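Long-range contacts in putative Killer protein (Pseudomonas putida, PDB 6F8S), which probably acts as the HigB-like (RelE-like) toxin of a type II toxin-antitoxin system, cleaving mRNA as its relatives do: residues Q77-C81 against V92-Y97; A45-L51 against C81-T85. All coordinates share one frame; numbering follows the deposited sequence.

Contact 1. Residues Q77-C81 against V92-Y97; sequences QWRLC and VEIVDY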
loop_
_atom_site.group_PDB
_atom_site.type_symbol
_atom_site.label_atom_id
_atom_site.label_comp_id
_atom_site.label_asym_id
_atom_site.label_seq_id
_atom_site.Cartn_x
_atom_site.Cartn_y
_atom_site.Cartn_z
ATOM N N GLN B 77 3.220 -28.990 10.715
ATOM C CA GLN B 77 2.120 -29.742 10.115
ATOM C C GLN B 77 1.533 -29.020 8.887
ATOM O O GLN B 77 1.332 -29.633 7.844
ATOM C CB GLN B 77 1.015 -30.016 11.165
ATOM C CG GLN B 77 -0.112 -30.890 10.626
ATOM C CD GLN B 77 -1.301 -31.044 11.574
ATOM O OE1 GLN B 77 -1.311 -30.494 12.679
ATOM N NE2 GLN B 77 -2.313 -31.801 11.140
ATOM N N TRP B 78 1.262 -27.722 9.016
ATOM C CA TRP B 78 0.491 -27.001 8.003
ATOM C C TRP B 78 1.314 -26.044 7.179
ATOM O O TRP B 78 2.179 -25.338 7.708
ATOM C CB TRP B 78 -0.638 -26.207 8.646
ATOM C CG TRP B 78 -1.675 -27.046 9.290
ATOM C CD1 TRP B 78 -1.839 -27.239 10.615
ATOM C CD2 TRP B 78 -2.704 -27.804 8.636
ATOM N NE1 TRP B 78 -2.907 -28.069 10.839
ATOM C CE2 TRP B 78 -3.455 -28.433 9.640
ATOM C CE3 TRP B 78 -3.059 -28.010 7.299
ATOM C CZ2 TRP B 78 -4.546 -29.259 9.356
ATOM C CZ3 TRP B 78 -4.144 -28.830 7.017
ATOM C CH2 TRP B 78 -4.869 -29.450 8.043
ATOM N N ARG B 79 1.002 -26.014 5.885
ATOM C CA ARG B 79 1.584 -25.072 4.951
ATOM C C ARG B 79 0.521 -24.409 4.091
ATOM O O ARG B 79 -0.445 -25.050 3.675
ATOM C CB ARG B 79 2.598 -25.768 4.052
ATOM C CG ARG B 79 3.933 -25.979 4.718
ATOM C CD ARG B 79 4.881 -26.769 3.835
ATOM N NE ARG B 79 6.242 -26.571 4.308
ATOM C CZ ARG B 79 7.078 -25.659 3.820
ATOM N NH1 ARG B 79 6.708 -24.874 2.816
ATOM N NH2 ARG B 79 8.291 -25.538 4.331
ATOM N N LEU B 80 0.723 -23.123 3.813
ATOM C CA LEU B 80 -0.081 -22.406 2.826
ATOM C C LEU B 80 0.469 -22.617 1.420
ATOM O O LEU B 80 1.576 -22.215 1.144
ATOM C CB LEU B 80 -0.121 -20.915 3.157
ATOM C CG LEU B 80 -1.012 -20.596 4.353
ATOM C CD1 LEU B 80 -0.621 -19.279 4.984
ATOM C CD2 LEU B 80 -2.482 -20.581 3.924
ATOM N N CYS B 81 -0.304 -23.272 0.557
ATOM C CA CYS B 81 0.006 -23.393 -0.874
ATOM C C CYS B 81 -0.622 -22.227 -1.626
ATOM O O CYS B 81 -1.669 -21.719 -1.225
ATOM C CB CYS B 81 -0.509 -24.724 -1.460
ATOM S SG CYS B 81 0.735 -26.034 -1.709
ATOM N N VAL B 92 -4.954 -19.597 -2.858
ATOM C CA VAL B 92 -4.340 -19.923 -1.579
ATOM C C VAL B 92 -5.073 -21.107 -0.915
ATOM O O VAL B 92 -6.291 -21.094 -0.777
ATOM C CB VAL B 92 -4.332 -18.695 -0.667
ATOM C CG1 VAL B 92 -3.682 -19.011 0.640
ATOM C CG2 VAL B 92 -3.590 -17.551 -1.370
ATOM N N GLU B 93 -4.322 -22.146 -0.559
ATOM C CA GLU B 93 -4.886 -23.338 0.037
ATOM C C GLU B 93 -4.088 -23.734 1.267
ATOM O O GLU B 93 -2.987 -23.238 1.493
ATOM C CB GLU B 93 -4.886 -24.490 -0.965
ATOM C CG GLU B 93 -5.203 -24.054 -2.385
ATOM C CD GLU B 93 -4.763 -25.062 -3.442
ATOM O OE1 GLU B 93 -4.173 -26.118 -3.071
ATOM O OE2 GLU B 93 -4.982 -24.762 -4.643
ATOM N N ILE B 94 -4.638 -24.624 2.081
ATOM C CA ILE B 94 -3.810 -25.246 3.099
ATOM C C ILE B 94 -3.573 -26.695 2.675
ATOM O O ILE B 94 -4.408 -27.319 2.007
ATOM C CB ILE B 94 -4.428 -25.172 4.521
ATOM C CG1 ILE B 94 -5.772 -25.889 4.578
ATOM C CG2 ILE B 94 -4.568 -23.710 4.973
ATOM C CD1 ILE B 94 -6.298 -26.025 5.967
ATOM N N VAL B 95 -2.394 -27.195 3.015
ATOM C CA VAL B 95 -2.012 -28.562 2.726
ATOM C C VAL B 95 -1.286 -29.080 3.952
ATOM O O VAL B 95 -0.482 -28.359 4.548
ATOM C CB VAL B 95 -1.107 -28.663 1.470
ATOM C CG1 VAL B 95 -0.500 -30.050 1.349
ATOM C CG2 VAL B 95 -1.899 -28.350 0.218
ATOM N N ASP B 96 -1.582 -30.312 4.343
ATOM C CA ASP B 96 -0.829 -30.972 5.396
ATOM C C ASP B 96 -0.174 -32.221 4.813
ATOM O O ASP B 96 -0.833 -33.242 4.647
ATOM C CB ASP B 96 -1.752 -31.299 6.584
ATOM C CG ASP B 96 -1.179 -32.362 7.532
ATOM O OD1 ASP B 96 0.062 -32.509 7.653
ATOM O OD2 ASP B 96 -1.997 -33.052 8.178
ATOM N N TYR B 97 1.111 -32.123 4.481
ATOM C CA TYR B 97 1.915 -33.290 4.123
ATOM C C TYR B 97 2.356 -34.047 5.376
ATOM O O TYR B 97 3.194 -33.522 6.115
ATOM C CB TYR B 97 3.185 -32.891 3.362
ATOM C CG TYR B 97 3.000 -32.100 2.091
ATOM C CD1 TYR B 97 2.883 -32.737 0.862
ATOM C CD2 TYR B 97 3.001 -30.707 2.116
ATOM C CE1 TYR B 97 2.734 -32.010 -0.307
ATOM C CE2 TYR B 97 2.861 -29.968 0.958
ATOM C CZ TYR B 97 2.724 -30.618 -0.252
ATOM O OH TYR B 97 2.587 -29.846 -1.391
#
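Arg-79 to Cys-81 and Val-92 to Val-95 run antiparallel as the two arms of a beta hairpin, with short segment axes 4.4 Å apart at their closest and N-to-C directions 142° apart. Two hydrogen-bonded pairs, Arg-79 with Val-95 and Cys-81 with Glu-93, flank the non-hydrogen-bonded pair Leu-80 with Ile-94. The Glu-93 N to Cys-81 O bond is 2.8 Å long, and Val-95 N reaches Arg-79 O at 3.0 Å. Asp-96 lays its CB over one face of the Trp-78 indole, 3.8 Å from the centroid of the six-membered ring. Trp-78 CZ3 also meets Ile-94 CD1 at 3.7 Å. Gln-77 is extended, with CG anti to its backbone N (chi1 -176°), and this brings the amide across the Asp-96 carboxylate, the two planes strongly turned against each other. Gln-77 NE2 donates an almost straight bond (174°) to OD2 of Asp-96 over 3.2 Å; the bond lies in the amide plane but arrives from above the carboxylate plane. On one face of the sheet, Leu-80 CD2 packs on Val-92 CG1 at 3.8 Å and also touches Ile-94 CG2. The other face bears Cys-81, whose SG rests 4.0 Å from Val-95 CG2, and Arg-79, whose guanidinium is hydrogen-bonded to Ser-71 OG and the Arg-58 carbonyl oxygen. Strand 79-85 is the middle strand of the antiparallel sheet: Leu-80 bonds through its backbone to Ile-72 of strand 69-73, while Trp-78, Leu-80 and Val-92 lean on helix 31-44.

Contact 2. Residues A45-L51 against C81-T85; sequences ATELRDL and CFTWT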
loop_
_atom_site.group_PDB
_atom_site.type_symbol
_atom_site.label_atom_id
_atom_site.label_comp_id
_atom_site.label_asym_id
_atom_site.label_seq_id
_atom_site.Cartn_x
_atom_site.Cartn_y
_atom_site.Cartn_z
ATOM N N ALA B 45 2.693 -8.983 -0.152
ATOM C CA ALA B 45 3.775 -9.303 -1.077
ATOM C C ALA B 45 3.584 -8.662 -2.445
ATOM O O ALA B 45 2.491 -8.654 -3.015
ATOM C CB ALA B 45 3.918 -10.807 -1.227
ATOM N N THR B 46 4.679 -8.128 -2.962
ATOM C CA THR B 46 4.692 -7.457 -4.247
ATOM C C THR B 46 5.487 -8.279 -5.255
ATOM O O THR B 46 5.209 -8.261 -6.446
ATOM C CB THR B 46 5.267 -6.059 -4.081
ATOM O OG1 THR B 46 4.188 -5.171 -3.787
ATOM C CG2 THR B 46 5.963 -5.603 -5.286
ATOM N N GLU B 47 6.464 -9.025 -4.746
ATOM C CA GLU B 47 7.299 -9.903 -5.558
ATOM C C GLU B 47 7.510 -11.210 -4.800
ATOM O O GLU B 47 7.444 -11.233 -3.573
ATOM C CB GLU B 47 8.655 -9.243 -5.891
ATOM C CG GLU B 47 8.560 -8.107 -6.887
ATOM C CD GLU B 47 9.893 -7.436 -7.171
ATOM O OE1 GLU B 47 10.959 -7.998 -6.806
ATOM O OE2 GLU B 47 9.877 -6.332 -7.770
ATOM N N LEU B 48 7.782 -12.280 -5.533
ATOM C CA LEU B 48 8.022 -13.581 -4.949
ATOM C C LEU B 48 9.125 -13.569 -3.883
ATOM O O LEU B 48 9.062 -14.344 -2.915
ATOM C CB LEU B 48 8.350 -14.595 -6.048
ATOM C CG LEU B 48 8.564 -16.021 -5.555
ATOM C CD1 LEU B 48 7.393 -16.457 -4.674
ATOM C CD2 LEU B 48 8.717 -16.978 -6.724
ATOM N N ARG B 49 10.102 -12.676 -4.015
ATOM C CA ARG B 49 11.166 -12.578 -3.004
ATOM C C ARG B 49 10.607 -12.231 -1.621
ATOM O O ARG B 49 11.175 -12.632 -0.599
ATOM C CB ARG B 49 12.216 -11.545 -3.406
ATOM C CG ARG B 49 11.716 -10.127 -3.526
ATOM C CD ARG B 49 12.836 -9.209 -4.061
ATOM N NE ARG B 49 12.950 -9.300 -5.510
ATOM C CZ ARG B 49 13.939 -9.906 -6.154
ATOM N NH1 ARG B 49 14.926 -10.463 -5.477
ATOM N NH2 ARG B 49 13.948 -9.939 -7.479
ATOM N N ASP B 50 9.483 -11.516 -1.597
ATOM C CA ASP B 50 8.846 -11.148 -0.356
ATOM C C ASP B 50 8.417 -12.392 0.415
ATOM O O ASP B 50 8.351 -12.371 1.648
ATOM C CB ASP B 50 7.649 -10.233 -0.618
ATOM C CG ASP B 50 8.072 -8.864 -1.174
ATOM O OD1 ASP B 50 9.204 -8.422 -0.860
ATOM O OD2 ASP B 50 7.270 -8.226 -1.905
ATOM N N LEU B 51 8.136 -13.485 -0.295
ATOM C CA LEU B 51 7.732 -14.716 0.385
ATOM C C LEU B 51 8.892 -15.683 0.518
ATOM O O LEU B 51 8.946 -16.444 1.463
ATOM C CB LEU B 51 6.571 -15.372 -0.344
ATOM C CG LEU B 51 5.348 -14.455 -0.312
ATOM C CD1 LEU B 51 4.290 -14.988 -1.247
ATOM C CD2 LEU B 51 4.797 -14.301 1.121
ATOM N N CYS B 81 -0.304 -23.272 0.557
ATOM C CA CYS B 81 0.006 -23.393 -0.874
ATOM C C CYS B 81 -0.622 -22.227 -1.626
ATOM O O CYS B 81 -1.669 -21.719 -1.225
ATOM C CB CYS B 81 -0.509 -24.724 -1.460
ATOM S SG CYS B 81 0.735 -26.034 -1.709
ATOM N N PHE B 82 0.014 -21.812 -2.720
ATOM C CA PHE B 82 -0.505 -20.723 -3.556
ATOM C C PHE B 82 0.208 -20.656 -4.903
ATOM O O PHE B 82 1.298 -21.222 -5.087
ATOM C CB PHE B 82 -0.355 -19.368 -2.854
ATOM C CG PHE B 82 1.086 -18.962 -2.638
ATOM C CD1 PHE B 82 1.763 -19.335 -1.489
ATOM C CD2 PHE B 82 1.766 -18.234 -3.596
ATOM C CE1 PHE B 82 3.100 -18.976 -1.299
ATOM C CE2 PHE B 82 3.094 -17.878 -3.409
ATOM C CZ PHE B 82 3.758 -18.252 -2.257
ATOM N N THR B 83 -0.401 -19.926 -5.830
ATOM C CA THR B 83 0.266 -19.611 -7.079
ATOM C C THR B 83 0.639 -18.125 -7.146
ATOM O O THR B 83 -0.168 -17.240 -6.839
ATOM C CB THR B 83 -0.596 -19.968 -8.294
ATOM O OG1 THR B 83 -1.233 -21.234 -8.071
ATOM C CG2 THR B 83 0.273 -20.010 -9.569
ATOM N N TRP B 84 1.871 -17.862 -7.551
ATOM C CA TRP B 84 2.306 -16.498 -7.720
ATOM C C TRP B 84 1.917 -15.944 -9.095
ATOM O O TRP B 84 2.181 -16.572 -10.116
ATOM C CB TRP B 84 3.814 -16.386 -7.523
ATOM C CG TRP B 84 4.201 -14.976 -7.584
ATOM C CD1 TRP B 84 4.783 -14.332 -8.630
ATOM C CD2 TRP B 84 3.954 -13.980 -6.583
ATOM N NE1 TRP B 84 4.951 -13.006 -8.333
ATOM C CE2 TRP B 84 4.450 -12.759 -7.082
ATOM C CE3 TRP B 84 3.382 -14.012 -5.303
ATOM C CZ2 TRP B 84 4.397 -11.568 -6.347
ATOM C CZ3 TRP B 84 3.324 -12.835 -4.575
ATOM C CH2 TRP B 84 3.831 -11.626 -5.098
ATOM N N THR B 85 1.267 -14.784 -9.110
ATOM C CA THR B 85 1.036 -14.059 -10.349
ATOM C C THR B 85 1.648 -12.674 -10.233
ATOM O O THR B 85 2.140 -12.288 -9.167
ATOM C CB THR B 85 -0.469 -13.917 -10.704
ATOM O OG1 THR B 85 -0.613 -13.031 -11.820
ATOM C CG2 THR B 85 -1.237 -13.308 -9.596
#
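Trp-84 projects from the central strand of the RelE-like toxin's antiparallel sheet into a hollow formed by the turn that links helix 31-44 to the short helix 49-52. Its CG lies anti to the backbone N (chi1 -175°), carrying the indole out to this turn. The turn lies against one face and an edge of the indole: the Thr-46 and Ala-45 carbonyl oxygens meet it at the edge, near its plane, with Thr-46 O 3.4 Å from Trp-84 CZ2, while the Leu-48 backbone N lies over one face. Leu-48 CB sits squarely above the five-membered ring of Trp-84, 4.3 Å from its centroid, and Ala-45 CB fits against Trp-84 CH2 at 4.0 Å. Deeper in, Leu-51 is the bump between two aromatics: its CD1 presses on Phe-82 CZ at 3.5 Å and reaches CZ3 of Trp-84 at 4.1 Å. Leu-42 of helix 31-44 touches both Leu-51 and Phe-82. Arg-49 and Asp-50 also bind another protein chain. A bound di(hydroxyethyl)ether, probably from the crystallisation liquor, takes a hydrogen bond from Leu-48 N. The turn keeps its shape through Asp-50 OD2, which accepts Glu-47 N from above the carboxylate plane and Thr-46 N on its anti lone pair at 2.8 Å.

Overall arrangement
Along the chain, 45-51 comes first, then 77-81, which leads into strand 79-85, and 81-85 along it, and lastly 92-97. The two contacts share Cys-81, and their centres lie 15 Å apart on opposite sides of the chain's centre. Contact 1 joins that central strand to strand 88-95 within the sheet, whereas contact 2 ties its C-terminal half to the turn after helix 31-44. They touch where Val-92 CG2 packs on Phe-82 CB at 4.0 Å. Strand 79-85 thus pairs with its hairpin partner near one end and meets the turn and short helix 49-52 near the other; the turn also meets a second protein chain, whereas contact 1 meets none in the assembly.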